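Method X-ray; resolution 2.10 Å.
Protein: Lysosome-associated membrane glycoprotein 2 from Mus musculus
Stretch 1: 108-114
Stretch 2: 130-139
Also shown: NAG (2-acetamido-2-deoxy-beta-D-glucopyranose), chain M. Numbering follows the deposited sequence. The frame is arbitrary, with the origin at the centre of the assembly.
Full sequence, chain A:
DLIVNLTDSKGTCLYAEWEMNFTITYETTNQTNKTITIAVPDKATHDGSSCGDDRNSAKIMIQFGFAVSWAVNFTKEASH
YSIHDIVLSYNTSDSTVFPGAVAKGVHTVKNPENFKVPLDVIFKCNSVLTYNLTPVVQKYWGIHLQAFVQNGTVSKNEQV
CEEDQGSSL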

# COMPACT_ATOMS: atom_id res chain seq x y z
N THR A 108 -13.98 3.44 -3.15
CA THR A 108 -12.65 3.23 -3.69
C THR A 108 -11.98 4.57 -3.95
O THR A 108 -12.57 5.47 -4.55
CB THR A 108 -12.69 2.40 -4.99
OG1 THR A 108 -13.34 1.15 -4.74
CG2 THR A 108 -11.30 2.14 -5.51
N VAL A 109 -10.77 4.74 -3.44
CA VAL A 109 -10.02 5.95 -3.70
C VAL A 109 -8.78 5.57 -4.50
O VAL A 109 -8.10 4.60 -4.18
CB VAL A 109 -9.64 6.68 -2.41
CG1 VAL A 109 -8.86 7.95 -2.73
CG2 VAL A 109 -10.89 7.01 -1.62
N LYS A 110 -8.52 6.32 -5.56
CA LYS A 110 -7.39 6.03 -6.41
C LYS A 110 -6.27 7.05 -6.18
O LYS A 110 -6.53 8.24 -5.97
CB LYS A 110 -7.84 6.01 -7.87
CG LYS A 110 -7.07 5.05 -8.76
CD LYS A 110 -7.79 4.87 -10.09
CE LYS A 110 -9.10 4.11 -9.89
NZ LYS A 110 -9.70 3.64 -11.17
N ASN A 111 -5.04 6.58 -6.23
CA ASN A 111 -3.87 7.43 -6.05
C ASN A 111 -3.21 7.68 -7.39
O ASN A 111 -2.88 6.73 -8.10
CB ASN A 111 -2.89 6.77 -5.07
CG ASN A 111 -1.80 7.71 -4.59
OD1 ASN A 111 -1.26 8.50 -5.37
ND2 ASN A 111 -1.46 7.62 -3.31
N PRO A 112 -3.07 8.96 -7.77
CA PRO A 112 -2.49 9.33 -9.07
C PRO A 112 -0.98 9.13 -9.14
O PRO A 112 -0.41 9.23 -10.22
CB PRO A 112 -2.82 10.82 -9.19
CG PRO A 112 -3.88 11.09 -8.14
CD PRO A 112 -3.57 10.13 -7.04
N GLU A 113 -0.35 8.86 -8.00
CA GLU A 113 1.10 8.71 -7.95
C GLU A 113 1.57 7.63 -8.92
O GLU A 113 0.94 6.58 -9.05
CB GLU A 113 1.58 8.39 -6.53
CG GLU A 113 3.10 8.32 -6.36
CD GLU A 113 3.79 9.64 -6.71
OE1 GLU A 113 3.25 10.71 -6.37
OE2 GLU A 113 4.86 9.60 -7.35
N ASN A 114 2.65 7.94 -9.62
CA ASN A 114 3.34 6.98 -10.46
C ASN A 114 4.82 7.18 -10.21
O ASN A 114 5.43 8.09 -10.76
CB ASN A 114 2.98 7.17 -11.94
CG ASN A 114 3.53 6.06 -12.82
OD1 ASN A 114 4.63 5.55 -12.60
ND2 ASN A 114 2.75 5.67 -13.83
N THR A 130 2.96 11.29 2.69
CA THR A 130 1.54 11.60 2.90
C THR A 130 0.86 11.96 1.58
O THR A 130 1.37 12.78 0.82
CB THR A 130 1.35 12.77 3.88
OG1 THR A 130 2.03 12.49 5.11
CG2 THR A 130 -0.13 12.99 4.17
N TYR A 131 -0.28 11.33 1.32
CA TYR A 131 -1.07 11.64 0.14
C TYR A 131 -2.48 12.04 0.56
O TYR A 131 -3.24 11.24 1.10
CB TYR A 131 -1.09 10.45 -0.82
CG TYR A 131 0.30 10.08 -1.28
CD1 TYR A 131 1.07 9.19 -0.55
CD2 TYR A 131 0.85 10.63 -2.44
CE1 TYR A 131 2.35 8.85 -0.96
CE2 TYR A 131 2.12 10.30 -2.85
CZ TYR A 131 2.87 9.41 -2.11
OH TYR A 131 4.14 9.07 -2.51
N ASN A 132 -2.81 13.30 0.31
CA ASN A 132 -4.13 13.81 0.65
C ASN A 132 -5.12 13.53 -0.47
O ASN A 132 -5.16 14.25 -1.47
CB ASN A 132 -4.05 15.30 0.96
CG ASN A 132 -3.03 15.62 2.04
OD1 ASN A 132 -3.32 15.49 3.23
ND2 ASN A 132 -1.83 16.01 1.63
N LEU A 133 -5.89 12.46 -0.32
CA LEU A 133 -6.86 12.05 -1.32
C LEU A 133 -8.27 12.05 -0.73
O LEU A 133 -8.85 10.99 -0.49
CB LEU A 133 -6.52 10.65 -1.86
CG LEU A 133 -5.07 10.40 -2.30
CD1 LEU A 133 -4.86 8.93 -2.65
CD2 LEU A 133 -4.70 11.28 -3.49
N THR A 134 -8.80 13.25 -0.51
CA THR A 134 -10.12 13.46 0.08
C THR A 134 -11.17 12.49 -0.47
O THR A 134 -11.31 12.36 -1.69
CB THR A 134 -10.59 14.91 -0.17
OG1 THR A 134 -9.66 15.82 0.42
CG2 THR A 134 -11.99 15.16 0.40
N PRO A 135 -11.90 11.80 0.42
CA PRO A 135 -11.95 11.91 1.88
C PRO A 135 -10.94 11.03 2.62
O PRO A 135 -11.19 10.69 3.77
CB PRO A 135 -13.36 11.44 2.20
CG PRO A 135 -13.60 10.37 1.19
CD PRO A 135 -12.86 10.80 -0.07
N VAL A 136 -9.84 10.67 1.97
CA VAL A 136 -8.89 9.76 2.61
C VAL A 136 -7.48 10.35 2.66
O VAL A 136 -6.94 10.80 1.65
CB VAL A 136 -8.83 8.41 1.88
CG1 VAL A 136 -7.83 7.49 2.55
CG2 VAL A 136 -10.21 7.75 1.85
N VAL A 137 -6.88 10.37 3.85
CA VAL A 137 -5.47 10.70 3.97
C VAL A 137 -4.65 9.42 4.13
O VAL A 137 -4.82 8.69 5.11
CB VAL A 137 -5.22 11.66 5.14
CG1 VAL A 137 -3.73 11.86 5.38
CG2 VAL A 137 -5.91 12.99 4.89
N GLN A 138 -3.77 9.15 3.17
CA GLN A 138 -2.93 7.96 3.20
C GLN A 138 -1.52 8.30 3.68
O GLN A 138 -0.91 9.25 3.20
CB GLN A 138 -2.87 7.31 1.81
CG GLN A 138 -4.25 7.05 1.22
CD GLN A 138 -4.20 6.46 -0.17
OE1 GLN A 138 -3.12 6.19 -0.71
NE2 GLN A 138 -5.37 6.26 -0.77
N LYS A 139 -1.02 7.53 4.64
CA LYS A 139 0.35 7.71 5.11
C LYS A 139 1.14 6.42 4.99
O LYS A 139 0.68 5.35 5.38
CB LYS A 139 0.36 8.21 6.56
CG LYS A 139 -0.13 9.66 6.72
CD LYS A 139 -0.02 10.11 8.17
CE LYS A 139 -0.45 11.56 8.36
NZ LYS A 139 0.46 12.47 7.62
C1 NAG M . -0.53 7.20 11.49
C2 NAG M . -0.46 7.22 13.02
C3 NAG M . 0.18 8.51 13.51
C4 NAG M . 1.52 8.74 12.82
C5 NAG M . 1.37 8.65 11.30
C6 NAG M . 2.69 8.73 10.58
C7 NAG M . -2.13 5.95 14.31
C8 NAG M . -3.53 5.94 14.85
N2 NAG M . -1.78 7.04 13.61
O3 NAG M . 0.36 8.46 14.91
O4 NAG M . 2.04 10.01 13.18
O5 NAG M . 0.79 7.39 10.95
O6 NAG M . 3.47 7.57 10.84
O7 NAG M . -1.35 5.03 14.50
O HOH W 1 -5.16 5.10 -3.46

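The most unusual feature of this contact is an amide laid over an aromatic ring: the ND2 atom of Asn 111 sits over one face of Tyr 131, 3.6 Å from its CG atom, in an otherwise largely apolar interface. The same nitrogen donates a weak hydrogen bond, 3.4 Å long, to OE1 of Gln 138. At the other end of the amide, Asn 111 OD1 accepts a hydrogen bond of 2.8 Å from the backbone N of Glu 113, which ties the side chain to the turn of its own chain. The example illustrates a general principle: a polar group can be buried between two segments when its donors and acceptors find partners there.

The second stretch is a tight hairpin. Tyr 131 and Gln 138 exchange backbone hydrogen bonds, N to O, of 2.9 and 3.0 Å, and Leu 133 and Val 136 do likewise at 2.8 and 2.7 Å; the turn between them carries a cis peptide bond before Pro 135. This pairing places Tyr 131, Leu 133, Val 136 and Gln 138 with their CA-to-CB bonds toward the first stretch. No backbone hydrogen bond joins the two stretches, and at Asn 111 and Leu 133 the CA atoms are 7.3 Å apart, so side chains fill the gap.

Val 109 supplies much of the apolar packing: its CG1 lies 3.7 Å from Leu 133 CB and its CG2 3.6 Å from Val 136 CG2. Leu 133 also reaches Pro 112, whose CD is 3.9 Å from Leu 133 CD2. A water completes the polar links, donating to Val 109 O at 3.1 Å and accepting from Gln 138 NE2 at 2.9 Å. Glu 113 OE1 approaches the ring edge, 3.7 Å from Tyr 131 CE2, where aromatic hydrogens carry slight positive charge.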